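PDB 3U0A: acyl-CoA thioesterase II TesB2, which probably hydrolyses fatty acyl-CoA thioesters to free fatty acid and CoA, as a member of the double-hotdog C/M/P thioester hydrolase family. Local coordinates for residues G64-R68 with E101-M106; G87-R92 with A108-Q114; Q171-R177 with E235-Q241. All coordinates share one frame; numbering follows the deposited sequence.

Following the chain from the N terminus, strand 58-66 opens interaction 1, which closes only when the chain returns along strand 101-111. Inside that loop begins interaction 2, on strand 89-98; it closes beyond 101-106, so the two contacts cross, sharing strand 101-111 with their centres about 23 Å apart. Together they set strand 101-111 between 89-98 and 58-66 in the N-terminal hotdog region, and both touch the second subunit. Interaction 3 comes later in series, in the C-terminal hotdog region, closing a loop that holds helix 186-200 and joining strand 171-178 to 237-247. It lies across the chain's centre from interaction 1.

Interaction 1: residues G64-R68 with E101-M106; sequences GYFLR and EVIFSM
Gly64 sits across from Met106 in a non-hydrogen-bonded antiparallel pair, the two CA atoms 3.9 Å apart, and CZ of the Phe104 ring comes to 4.1 Å from Gly64 CA. Next, Tyr65 exchanges both backbone hydrogen bonds with Ser105, Tyr65 N to Ser105 O being 2.7 Å. Its phenol goes the other way, to stack on His63 and hydrogen-bond through OH with Ser61, both of the second subunit. Phe66 points to the face that carries Phe104 and Met106. Its ring receives CE1 of Phe104 over the centre of one face, with the two planes at 53°, and His223 meets it edge-to-face. Phe104 gets there because its CG is anti to the backbone N (chi1 -179°), which lays its ring alongside Phe66 on the side covered by helix 34-51.

At Leu67 the ladder ends: its N and that of Arg68 both bond to Ile103 O from the same face of the carbonyl plane. Leu67 CD1 packs on Val102 CG1 at 3.7 Å. The Arg68 chain, bent at chi3 (-87°), curls back so that NE and NH1 grip Val102 O side-on, NE at 2.8 Å and NH1 at 3.1 Å, with the oxygen in the guanidinium plane. Glu101 CB lies over the rim of one guanidinium face. Two neighbouring carbonyls thus take two donors each, which ties the departing chain to the strand by polar bonds where regular pairing stops, while the Glu101 carboxylate nearby probably adds a weak electrostatic pull on Arg68.

Interaction 2: residues G87-R92 with A108-Q114; sequences GSFVTR and ASFQTAQ. With SO4 (sulfate ion), chain I.
Gln111 runs alongside the ring of Phe89, its partner in a non-hydrogen-bonded antiparallel pair, and both side chains point the same way. From CB outwards, the first atom touches Phe89 CE2 at 3.7 Å. CG, anti to the backbone N (chi1 -178°), stands over the ring face toward its rim, 3.8 Å from the Phe89 centroid in a CH-pi contact 21° off the ring normal. CD follows the same surface to Phe89 CZ at 3.5 Å, and the amide settles 23° from parallel with the ring. At the tip, NE2 lies 3.3 Å from Phe89 CZ and donates to OE1 of Gln114, while OE1 of Gln111 bonds to Arg250 of the second subunit.

Strands 89-98 and 101-111 form a beta hairpin of the N-terminal hotdog region, and this contact is its open end. Val90 with Phe110 and Arg92 with Ala108 are its hydrogen-bonded pairs. The Phe110 side chain lies on the same face as Val90, against helix 34-51; Val90 O sits at its ring edge, in plane.

Further toward the open end, Thr112 N bonds to Ser88 O at 3.0 Å. Ser88 OG takes a hydrogen bond from Gln114 NE2 at 2.9 Å, the oxygen tilted from the amide plane, and itself donates to O4 of a sulfate ion, probably from the crystallisation liquor, at 3.0 Å. Arg275 of the second subunit bonds to both that sulfate and Gln114 OE1.

Interaction 3: residues Q171-R177 with E235-Q241; sequences QQQVWFR and EWLLYDQ. With SO4 (sulfate ion), chain C.
Trp236 and Arg177 meet flat to flat. The guanidinium lies 19° from parallel with the indole and is displaced toward the rim, while CD of Arg177 sits over the five-membered ring, 3.9 Å from its centroid in a CH-pi contact. Nearer the backbone, Arg177 CB packs on CE3 of Trp236 at 3.6 Å. The arginine crosses the ring this way because its CG is anti to the backbone N (chi1 167°) and the chain turns only at chi3. Beyond the indole, NH2 bonds to O3 of a sulfate ion, again probably from the crystallisation liquor, at 3.2 Å, and NH1 adds weak bonds to the same ion.

Trp175, beside them, touches the Trp236 ring with its CB and offers a face of its own to Leu238. There CB of Leu238 stands 3.6 Å from the centroid of the six-membered ring, almost on its normal, and CD1 lies near the indole NE1 and CE2; Met123 closes on both residues. Phe176 points to the other side, toward helix 186-200. Leu237 CB covers a face of its ring, and Leu237 CD1 comes to 3.4 Å from Phe176 CE1.

Between these two layers of side chains runs an antiparallel ladder joining strands 171-178 and 237-247 of the C-terminal hotdog region, with Phe176-Leu237, Val174-Tyr239 and Gln172-Gln241 as its hydrogen-bonded pairs. At the end away from Arg177, Gln172 NE2 gives a bond in its own amide plane to Gln241 OE1 at 3.0 Å, and on the opposite face Gln173 NE2 reaches Asp240 OD1 at 2.8 Å, from above the carboxylate plane. Apolar faces thus carry the middle, between Arg177 with its sulfate and these directional amide bonds, and the Asp240 charge probably strengthens the one it accepts.

Interaction 1: residues G64-R68 with E101-M106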
loop_
_atom_site.group_PDB
_atom_site.type_symbol
_atom_site.label_atom_id
_atom_site.label_comp_id
_atom_site.label_asym_id
_atom_site.label_seq_id
_atom_site.Cartn_x
_atom_site.Cartn_y
_atom_site.Cartn_z
ATOM N N GLY A 64 1.268 0.160 -7.536
ATOM C CA GLY A 64 2.129 -0.210 -8.649
ATOM C C GLY A 64 3.597 -0.348 -8.333
ATOM O O GLY A 64 4.071 0.091 -7.329
ATOM N N TYR A 65 4.319 -0.939 -9.253
ATOM C CA TYR A 65 5.702 -1.260 -9.086
ATOM C C TYR A 65 6.541 -0.583 -10.196
ATOM O O TYR A 65 6.308 -0.789 -11.383
ATOM C CB TYR A 65 5.856 -2.771 -9.176
ATOM C CG TYR A 65 5.739 -3.549 -7.879
ATOM C CD1 TYR A 65 6.456 -3.171 -6.743
ATOM C CD2 TYR A 65 4.968 -4.715 -7.813
ATOM C CE1 TYR A 65 6.373 -3.896 -5.565
ATOM C CE2 TYR A 65 4.885 -5.458 -6.648
ATOM C CZ TYR A 65 5.592 -5.055 -5.509
ATOM O OH TYR A 65 5.496 -5.789 -4.322
ATOM N N PHE A 66 7.531 0.209 -9.787
ATOM C CA PHE A 66 8.449 0.852 -10.723
ATOM C C PHE A 66 9.534 -0.141 -11.101
ATOM O O PHE A 66 10.437 -0.437 -10.322
ATOM C CB PHE A 66 9.066 2.079 -10.088
ATOM C CG PHE A 66 8.080 3.161 -9.787
ATOM C CD1 PHE A 66 7.749 4.095 -10.762
ATOM C CD2 PHE A 66 7.488 3.246 -8.552
ATOM C CE1 PHE A 66 6.868 5.103 -10.519
ATOM C CE2 PHE A 66 6.591 4.252 -8.297
ATOM C CZ PHE A 66 6.289 5.194 -9.281
ATOM N N LEU A 67 9.410 -0.697 -12.293
ATOM C CA LEU A 67 10.244 -1.809 -12.658
ATOM C C LEU A 67 11.557 -1.320 -13.272
ATOM O O LEU A 67 12.612 -1.807 -12.922
ATOM C CB LEU A 67 9.480 -2.763 -13.587
ATOM C CG LEU A 67 8.196 -3.424 -13.053
ATOM C CD1 LEU A 67 7.651 -4.359 -14.094
ATOM C CD2 LEU A 67 8.429 -4.165 -11.763
ATOM N N ARG A 68 11.479 -0.348 -14.168
ATOM C CA ARG A 68 12.640 0.074 -14.949
ATOM C C ARG A 68 12.653 1.549 -15.188
ATOM O O ARG A 68 11.631 2.204 -15.129
ATOM C CB ARG A 68 12.634 -0.601 -16.315
ATOM C CG ARG A 68 13.449 -1.874 -16.359
ATOM C CD ARG A 68 13.058 -2.692 -17.575
ATOM N NE ARG A 68 11.913 -3.584 -17.306
ATOM C CZ ARG A 68 11.986 -4.913 -17.264
ATOM N NH1 ARG A 68 10.875 -5.643 -17.002
ATOM N NH2 ARG A 68 13.158 -5.515 -17.487
ATOM N N GLU A 101 9.611 -3.765 -23.199
ATOM C CA GLU A 101 9.864 -4.025 -21.776
ATOM C C GLU A 101 8.794 -3.369 -20.910
ATOM O O GLU A 101 8.436 -2.219 -21.141
ATOM C CB GLU A 101 11.245 -3.496 -21.357
ATOM C CG GLU A 101 12.451 -3.972 -22.193
ATOM C CD GLU A 101 12.870 -5.435 -21.943
ATOM O OE1 GLU A 101 11.999 -6.307 -21.603
ATOM O OE2 GLU A 101 14.090 -5.742 -22.097
ATOM N N VAL A 102 8.285 -4.088 -19.908
ATOM C CA VAL A 102 7.400 -3.452 -18.922
ATOM C C VAL A 102 8.261 -2.599 -17.947
ATOM O O VAL A 102 9.140 -3.118 -17.256
ATOM C CB VAL A 102 6.508 -4.471 -18.163
ATOM C CG1 VAL A 102 5.635 -3.749 -17.136
ATOM C CG2 VAL A 102 5.658 -5.252 -19.134
ATOM N N ILE A 103 8.025 -1.285 -17.967
ATOM C CA ILE A 103 8.772 -0.321 -17.148
ATOM C C ILE A 103 8.055 0.006 -15.835
ATOM O O ILE A 103 8.675 0.353 -14.858
ATOM C CB ILE A 103 9.096 0.977 -17.939
ATOM C CG1 ILE A 103 7.851 1.855 -18.172
ATOM C CG2 ILE A 103 9.765 0.660 -19.281
ATOM C CD1 ILE A 103 8.196 3.159 -18.888
ATOM N N PHE A 104 6.735 -0.137 -15.841
ATOM C CA PHE A 104 5.887 0.147 -14.711
ATOM C C PHE A 104 4.678 -0.752 -14.779
ATOM O O PHE A 104 4.112 -0.927 -15.817
ATOM C CB PHE A 104 5.456 1.636 -14.724
ATOM C CG PHE A 104 4.584 2.026 -13.559
ATOM C CD1 PHE A 104 5.122 2.191 -12.289
ATOM C CD2 PHE A 104 3.217 2.169 -13.713
ATOM C CE1 PHE A 104 4.310 2.515 -11.214
ATOM C CE2 PHE A 104 2.414 2.504 -12.652
ATOM C CZ PHE A 104 2.956 2.677 -11.402
ATOM N N SER A 105 4.277 -1.309 -13.661
ATOM C CA SER A 105 3.108 -2.197 -13.601
ATOM C C SER A 105 2.233 -1.827 -12.410
ATOM O O SER A 105 2.710 -1.539 -11.332
ATOM C CB SER A 105 3.517 -3.671 -13.504
ATOM O OG SER A 105 2.395 -4.525 -13.699
ATOM N N MET A 106 0.936 -1.900 -12.608
ATOM C CA MET A 106 0.021 -1.167 -11.800
ATOM C C MET A 106 -1.357 -1.826 -11.725
ATOM O O MET A 106 -1.808 -2.461 -12.638
ATOM C CB MET A 106 -0.116 0.172 -12.455
ATOM C CG MET A 106 -0.954 1.115 -11.709
ATOM S SD MET A 106 -1.623 2.316 -12.850
ATOM C CE MET A 106 -3.258 2.434 -12.099
#

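Interaction 2: residues G87-R92 with A108-Q114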
loop_
_atom_site.group_PDB
_atom_site.type_symbol
_atom_site.label_atom_id
_atom_site.label_comp_id
_atom_site.label_asym_id
_atom_site.label_seq_id
_atom_site.Cartn_x
_atom_site.Cartn_y
_atom_site.Cartn_z
ATOM N N GLY A 87 -20.843 -5.085 -10.292
ATOM C CA GLY A 87 -21.908 -4.107 -10.087
ATOM C C GLY A 87 -21.504 -2.861 -9.314
ATOM O O GLY A 87 -22.048 -1.795 -9.556
ATOM N N SER A 88 -20.571 -3.021 -8.380
ATOM C CA SER A 88 -20.116 -1.943 -7.496
ATOM C C SER A 88 -18.659 -1.592 -7.713
ATOM O O SER A 88 -18.270 -0.445 -7.510
ATOM C CB SER A 88 -20.278 -2.340 -6.019
ATOM O OG SER A 88 -21.645 -2.394 -5.670
ATOM N N PHE A 89 -17.862 -2.584 -8.096
ATOM C CA PHE A 89 -16.450 -2.402 -8.242
ATOM C C PHE A 89 -15.965 -2.843 -9.645
ATOM O O PHE A 89 -16.419 -3.860 -10.207
ATOM C CB PHE A 89 -15.721 -3.195 -7.149
ATOM C CG PHE A 89 -15.858 -2.603 -5.754
ATOM C CD1 PHE A 89 -16.952 -2.910 -4.965
ATOM C CD2 PHE A 89 -14.880 -1.749 -5.230
ATOM C CE1 PHE A 89 -17.088 -2.381 -3.708
ATOM C CE2 PHE A 89 -15.024 -1.213 -3.959
ATOM C CZ PHE A 89 -16.132 -1.540 -3.201
ATOM N N VAL A 90 -15.044 -2.069 -10.208
ATOM C CA VAL A 90 -14.353 -2.444 -11.415
ATOM C C VAL A 90 -12.863 -2.420 -11.084
ATOM O O VAL A 90 -12.390 -1.575 -10.313
ATOM C CB VAL A 90 -14.724 -1.487 -12.568
ATOM C CG1 VAL A 90 -13.758 -1.604 -13.724
ATOM C CG2 VAL A 90 -16.160 -1.735 -13.048
ATOM N N THR A 91 -12.115 -3.381 -11.615
ATOM C CA THR A 91 -10.670 -3.424 -11.371
ATOM C C THR A 91 -9.930 -3.455 -12.684
ATOM O O THR A 91 -10.347 -4.158 -13.583
ATOM C CB THR A 91 -10.258 -4.678 -10.555
ATOM O OG1 THR A 91 -11.075 -4.786 -9.372
ATOM C CG2 THR A 91 -8.788 -4.603 -10.155
ATOM N N ARG A 92 -8.818 -2.724 -12.765
ATOM C CA ARG A 92 -7.937 -2.723 -13.930
ATOM C C ARG A 92 -6.492 -3.052 -13.588
ATOM O O ARG A 92 -6.043 -2.716 -12.492
ATOM C CB ARG A 92 -7.986 -1.355 -14.590
ATOM C CG ARG A 92 -9.355 -0.980 -15.161
ATOM C CD ARG A 92 -9.763 -1.909 -16.293
ATOM N NE ARG A 92 -11.021 -1.544 -16.940
ATOM C CZ ARG A 92 -12.185 -2.166 -16.781
ATOM N NH1 ARG A 92 -12.322 -3.221 -15.958
ATOM N NH2 ARG A 92 -13.236 -1.725 -17.440
ATOM N N ALA A 108 -5.503 -0.727 -10.149
ATOM C CA ALA A 108 -6.395 0.274 -9.587
ATOM C C ALA A 108 -7.820 -0.263 -9.467
ATOM O O ALA A 108 -8.240 -1.072 -10.285
ATOM C CB ALA A 108 -6.363 1.556 -10.421
ATOM N N SER A 109 -8.549 0.225 -8.443
ATOM C CA SER A 109 -9.930 -0.188 -8.157
ATOM C C SER A 109 -10.881 1.000 -8.268
ATOM O O SER A 109 -10.563 2.101 -7.844
ATOM C CB SER A 109 -10.028 -0.817 -6.756
ATOM O OG SER A 109 -11.244 -1.546 -6.558
ATOM N N PHE A 110 -12.045 0.746 -8.844
ATOM C CA PHE A 110 -13.070 1.754 -9.076
ATOM C C PHE A 110 -14.440 1.311 -8.466
ATOM O O PHE A 110 -14.852 0.151 -8.589
ATOM C CB PHE A 110 -13.200 2.002 -10.591
ATOM C CG PHE A 110 -11.894 2.354 -11.276
ATOM C CD1 PHE A 110 -10.900 1.414 -11.425
ATOM C CD2 PHE A 110 -11.678 3.626 -11.779
ATOM C CE1 PHE A 110 -9.708 1.725 -12.038
ATOM C CE2 PHE A 110 -10.472 3.955 -12.401
ATOM C CZ PHE A 110 -9.480 2.999 -12.525
ATOM N N GLN A 111 -15.128 2.236 -7.800
ATOM C CA GLN A 111 -16.371 1.923 -7.108
ATOM C C GLN A 111 -17.425 2.940 -7.401
ATOM O O GLN A 111 -17.139 4.113 -7.585
ATOM C CB GLN A 111 -16.136 1.878 -5.597
ATOM C CG GLN A 111 -17.356 1.504 -4.740
ATOM C CD GLN A 111 -17.175 1.824 -3.259
ATOM O OE1 GLN A 111 -16.385 2.670 -2.905
ATOM N NE2 GLN A 111 -17.906 1.135 -2.399
ATOM N N THR A 112 -18.669 2.498 -7.381
ATOM C CA THR A 112 -19.796 3.436 -7.448
ATOM C C THR A 112 -19.993 4.215 -6.120
ATOM O O THR A 112 -19.398 3.924 -5.079
ATOM C CB THR A 112 -21.118 2.747 -7.875
ATOM O OG1 THR A 112 -21.349 1.612 -7.049
ATOM C CG2 THR A 112 -21.070 2.309 -9.305
ATOM N N ALA A 113 -20.825 5.246 -6.189
ATOM C CA ALA A 113 -21.174 6.015 -4.997
ATOM C C ALA A 113 -22.062 5.162 -4.107
ATOM O O ALA A 113 -23.125 4.764 -4.519
ATOM C CB ALA A 113 -21.877 7.322 -5.375
ATOM N N GLN A 114 -21.583 4.855 -2.910
ATOM C CA GLN A 114 -22.354 4.085 -1.947
ATOM C C GLN A 114 -22.113 4.636 -0.534
ATOM O O GLN A 114 -21.468 5.665 -0.380
ATOM C CB GLN A 114 -21.972 2.605 -2.054
ATOM C CG GLN A 114 -21.858 2.127 -3.499
ATOM C CD GLN A 114 -21.731 0.616 -3.635
ATOM O OE1 GLN A 114 -20.786 -0.008 -3.098
ATOM N NE2 GLN A 114 -22.672 0.013 -4.377
HETATM S S SO4 I . -21.161 -6.035 -4.965
HETATM O O1 SO4 I . -21.778 -7.128 -4.136
HETATM O O2 SO4 I . -20.285 -5.203 -4.044
HETATM O O3 SO4 I . -20.268 -6.616 -6.020
HETATM O O4 SO4 I . -22.295 -5.294 -5.642
#

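Interaction 3: residues Q171-R177 with E235-Q241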
loop_
_atom_site.group_PDB
_atom_site.type_symbol
_atom_site.label_atom_id
_atom_site.label_comp_id
_atom_site.label_asym_id
_atom_site.label_seq_id
_atom_site.Cartn_x
_atom_site.Cartn_y
_atom_site.Cartn_z
ATOM N N GLN A 171 9.835 12.423 10.499
ATOM C CA GLN A 171 8.575 13.027 10.068
ATOM C C GLN A 171 8.902 14.204 9.199
ATOM O O GLN A 171 9.935 14.863 9.363
ATOM C CB GLN A 171 7.718 13.550 11.265
ATOM C CG GLN A 171 7.007 12.471 12.064
ATOM C CD GLN A 171 6.433 12.995 13.371
ATOM O OE1 GLN A 171 6.932 12.673 14.453
ATOM N NE2 GLN A 171 5.379 13.802 13.279
ATOM N N GLN A 172 7.989 14.493 8.293
ATOM C CA GLN A 172 8.091 15.705 7.528
ATOM C C GLN A 172 6.709 16.193 7.124
ATOM O O GLN A 172 5.851 15.395 6.792
ATOM C CB GLN A 172 8.973 15.476 6.325
ATOM C CG GLN A 172 8.858 16.565 5.295
ATOM C CD GLN A 172 9.997 16.549 4.311
ATOM O OE1 GLN A 172 10.939 17.310 4.487
ATOM N NE2 GLN A 172 9.940 15.678 3.282
ATOM N N GLN A 173 6.505 17.506 7.187
ATOM C CA GLN A 173 5.257 18.121 6.758
ATOM C C GLN A 173 5.488 19.148 5.673
ATOM O O GLN A 173 6.327 20.042 5.830
ATOM C CB GLN A 173 4.521 18.717 7.956
ATOM C CG GLN A 173 3.768 17.640 8.716
ATOM C CD GLN A 173 3.382 18.046 10.116
ATOM O OE1 GLN A 173 3.767 19.122 10.592
ATOM N NE2 GLN A 173 2.606 17.198 10.787
ATOM N N VAL A 174 4.742 19.000 4.573
ATOM C CA VAL A 174 4.809 19.911 3.432
ATOM C C VAL A 174 3.429 20.384 2.987
ATOM O O VAL A 174 2.519 19.576 2.810
ATOM C CB VAL A 174 5.492 19.247 2.220
ATOM C CG1 VAL A 174 5.828 20.305 1.186
ATOM C CG2 VAL A 174 6.755 18.522 2.649
ATOM N N TRP A 175 3.280 21.687 2.785
ATOM C CA TRP A 175 2.075 22.223 2.157
ATOM C C TRP A 175 2.319 22.434 0.702
ATOM O O TRP A 175 3.339 22.953 0.305
ATOM C CB TRP A 175 1.717 23.565 2.734
ATOM C CG TRP A 175 1.149 23.569 4.108
ATOM C CD1 TRP A 175 1.819 23.772 5.291
ATOM C CD2 TRP A 175 -0.254 23.427 4.481
ATOM N NE1 TRP A 175 0.958 23.739 6.344
ATOM C CE2 TRP A 175 -0.302 23.537 5.925
ATOM C CE3 TRP A 175 -1.425 23.237 3.782
ATOM C CZ2 TRP A 175 -1.485 23.452 6.627
ATOM C CZ3 TRP A 175 -2.615 23.120 4.489
ATOM C CH2 TRP A 175 -2.645 23.230 5.885
ATOM N N PHE A 176 1.355 22.068 -0.115
ATOM C CA PHE A 176 1.494 22.252 -1.549
ATOM C C PHE A 176 0.192 22.671 -2.178
ATOM O O PHE A 176 -0.886 22.373 -1.670
ATOM C CB PHE A 176 2.097 21.007 -2.264
ATOM C CG PHE A 176 1.248 19.740 -2.189
ATOM C CD1 PHE A 176 0.499 19.291 -3.290
ATOM C CD2 PHE A 176 1.235 18.937 -1.032
ATOM C CE1 PHE A 176 -0.245 18.101 -3.226
ATOM C CE2 PHE A 176 0.462 17.757 -0.968
ATOM C CZ PHE A 176 -0.265 17.342 -2.071
ATOM N N ARG A 177 0.310 23.349 -3.310
ATOM C CA ARG A 177 -0.825 23.906 -3.995
ATOM C C ARG A 177 -0.381 24.232 -5.423
ATOM O O ARG A 177 0.689 24.812 -5.622
ATOM C CB ARG A 177 -1.279 25.170 -3.245
ATOM C CG ARG A 177 -2.254 26.034 -4.013
ATOM C CD ARG A 177 -2.706 27.266 -3.229
ATOM N NE ARG A 177 -1.770 28.377 -3.261
ATOM C CZ ARG A 177 -2.038 29.610 -2.823
ATOM N NH1 ARG A 177 -3.233 29.917 -2.304
ATOM N NH2 ARG A 177 -1.102 30.549 -2.888
ATOM N N GLU A 235 -5.954 24.258 -4.375
ATOM C CA GLU A 235 -6.140 24.792 -3.019
ATOM C C GLU A 235 -5.142 24.109 -2.103
ATOM O O GLU A 235 -4.621 23.054 -2.446
ATOM C CB GLU A 235 -7.578 24.550 -2.534
ATOM C CG GLU A 235 -8.589 25.547 -3.117
ATOM C CD GLU A 235 -10.032 25.353 -2.621
ATOM O OE1 GLU A 235 -10.313 24.421 -1.785
ATOM O OE2 GLU A 235 -10.886 26.185 -3.055
ATOM N N TRP A 236 -4.863 24.697 -0.948
ATOM C CA TRP A 236 -3.858 24.125 -0.069
ATOM C C TRP A 236 -4.180 22.704 0.375
ATOM O O TRP A 236 -5.299 22.415 0.853
ATOM C CB TRP A 236 -3.622 25.011 1.151
ATOM C CG TRP A 236 -2.840 26.277 0.841
ATOM C CD1 TRP A 236 -3.295 27.581 0.894
ATOM C CD2 TRP A 236 -1.423 26.384 0.451
ATOM N NE1 TRP A 236 -2.302 28.448 0.559
ATOM C CE2 TRP A 236 -1.159 27.804 0.277
ATOM C CE3 TRP A 236 -0.393 25.470 0.225
ATOM C CZ2 TRP A 236 0.083 28.285 -0.118
ATOM C CZ3 TRP A 236 0.851 25.960 -0.171
ATOM C CH2 TRP A 236 1.079 27.351 -0.339
ATOM N N LEU A 237 -3.193 21.824 0.177
ATOM C CA LEU A 237 -3.159 20.471 0.736
ATOM C C LEU A 237 -1.965 20.357 1.700
ATOM O O LEU A 237 -0.855 20.795 1.378
ATOM C CB LEU A 237 -3.002 19.442 -0.379
ATOM C CG LEU A 237 -4.055 19.453 -1.466
ATOM C CD1 LEU A 237 -3.592 18.637 -2.651
ATOM C CD2 LEU A 237 -5.418 18.987 -0.931
ATOM N N LEU A 238 -2.197 19.787 2.878
ATOM C CA LEU A 238 -1.114 19.454 3.785
ATOM C C LEU A 238 -0.752 17.983 3.693
ATOM O O LEU A 238 -1.597 17.095 3.867
ATOM C CB LEU A 238 -1.474 19.760 5.214
ATOM C CG LEU A 238 -0.549 19.232 6.331
ATOM C CD1 LEU A 238 0.749 20.025 6.393
ATOM C CD2 LEU A 238 -1.280 19.327 7.648
ATOM N N TYR A 239 0.519 17.748 3.406
ATOM C CA TYR A 239 1.032 16.432 3.349
ATOM C C TYR A 239 1.730 16.113 4.644
ATOM O O TYR A 239 2.820 16.595 4.905
ATOM C CB TYR A 239 2.038 16.291 2.244
ATOM C CG TYR A 239 2.067 14.910 1.672
ATOM C CD1 TYR A 239 1.445 13.818 2.307
ATOM C CD2 TYR A 239 2.728 14.675 0.485
ATOM C CE1 TYR A 239 1.476 12.540 1.729
ATOM C CE2 TYR A 239 2.768 13.405 -0.093
ATOM C CZ TYR A 239 2.140 12.347 0.496
ATOM O OH TYR A 239 2.209 11.142 -0.184
ATOM N N ASP A 240 1.111 15.268 5.437
ATOM C CA ASP A 240 1.716 14.824 6.667
ATOM C C ASP A 240 2.409 13.468 6.431
ATOM O O ASP A 240 1.741 12.468 6.184
ATOM C CB ASP A 240 0.650 14.760 7.752
ATOM C CG ASP A 240 1.202 14.412 9.076
ATOM O OD1 ASP A 240 2.337 14.791 9.382
ATOM O OD2 ASP A 240 0.487 13.747 9.811
ATOM N N GLN A 241 3.744 13.486 6.496
ATOM C CA GLN A 241 4.594 12.372 6.044
ATOM C C GLN A 241 5.432 11.812 7.167
ATOM O O GLN A 241 5.654 12.472 8.190
ATOM C CB GLN A 241 5.574 12.798 4.944
ATOM C CG GLN A 241 4.992 13.615 3.826
ATOM C CD GLN A 241 6.057 14.104 2.845
ATOM O OE1 GLN A 241 7.160 14.459 3.246
ATOM N NE2 GLN A 241 5.722 14.134 1.560
HETATM S S SO4 C . -3.548 33.646 -1.605
HETATM O O1 SO4 C . -4.524 32.704 -0.953
HETATM O O2 SO4 C . -2.384 33.979 -0.711
HETATM O O3 SO4 C . -3.004 33.097 -2.890
HETATM O O4 SO4 C . -4.303 34.893 -1.915
#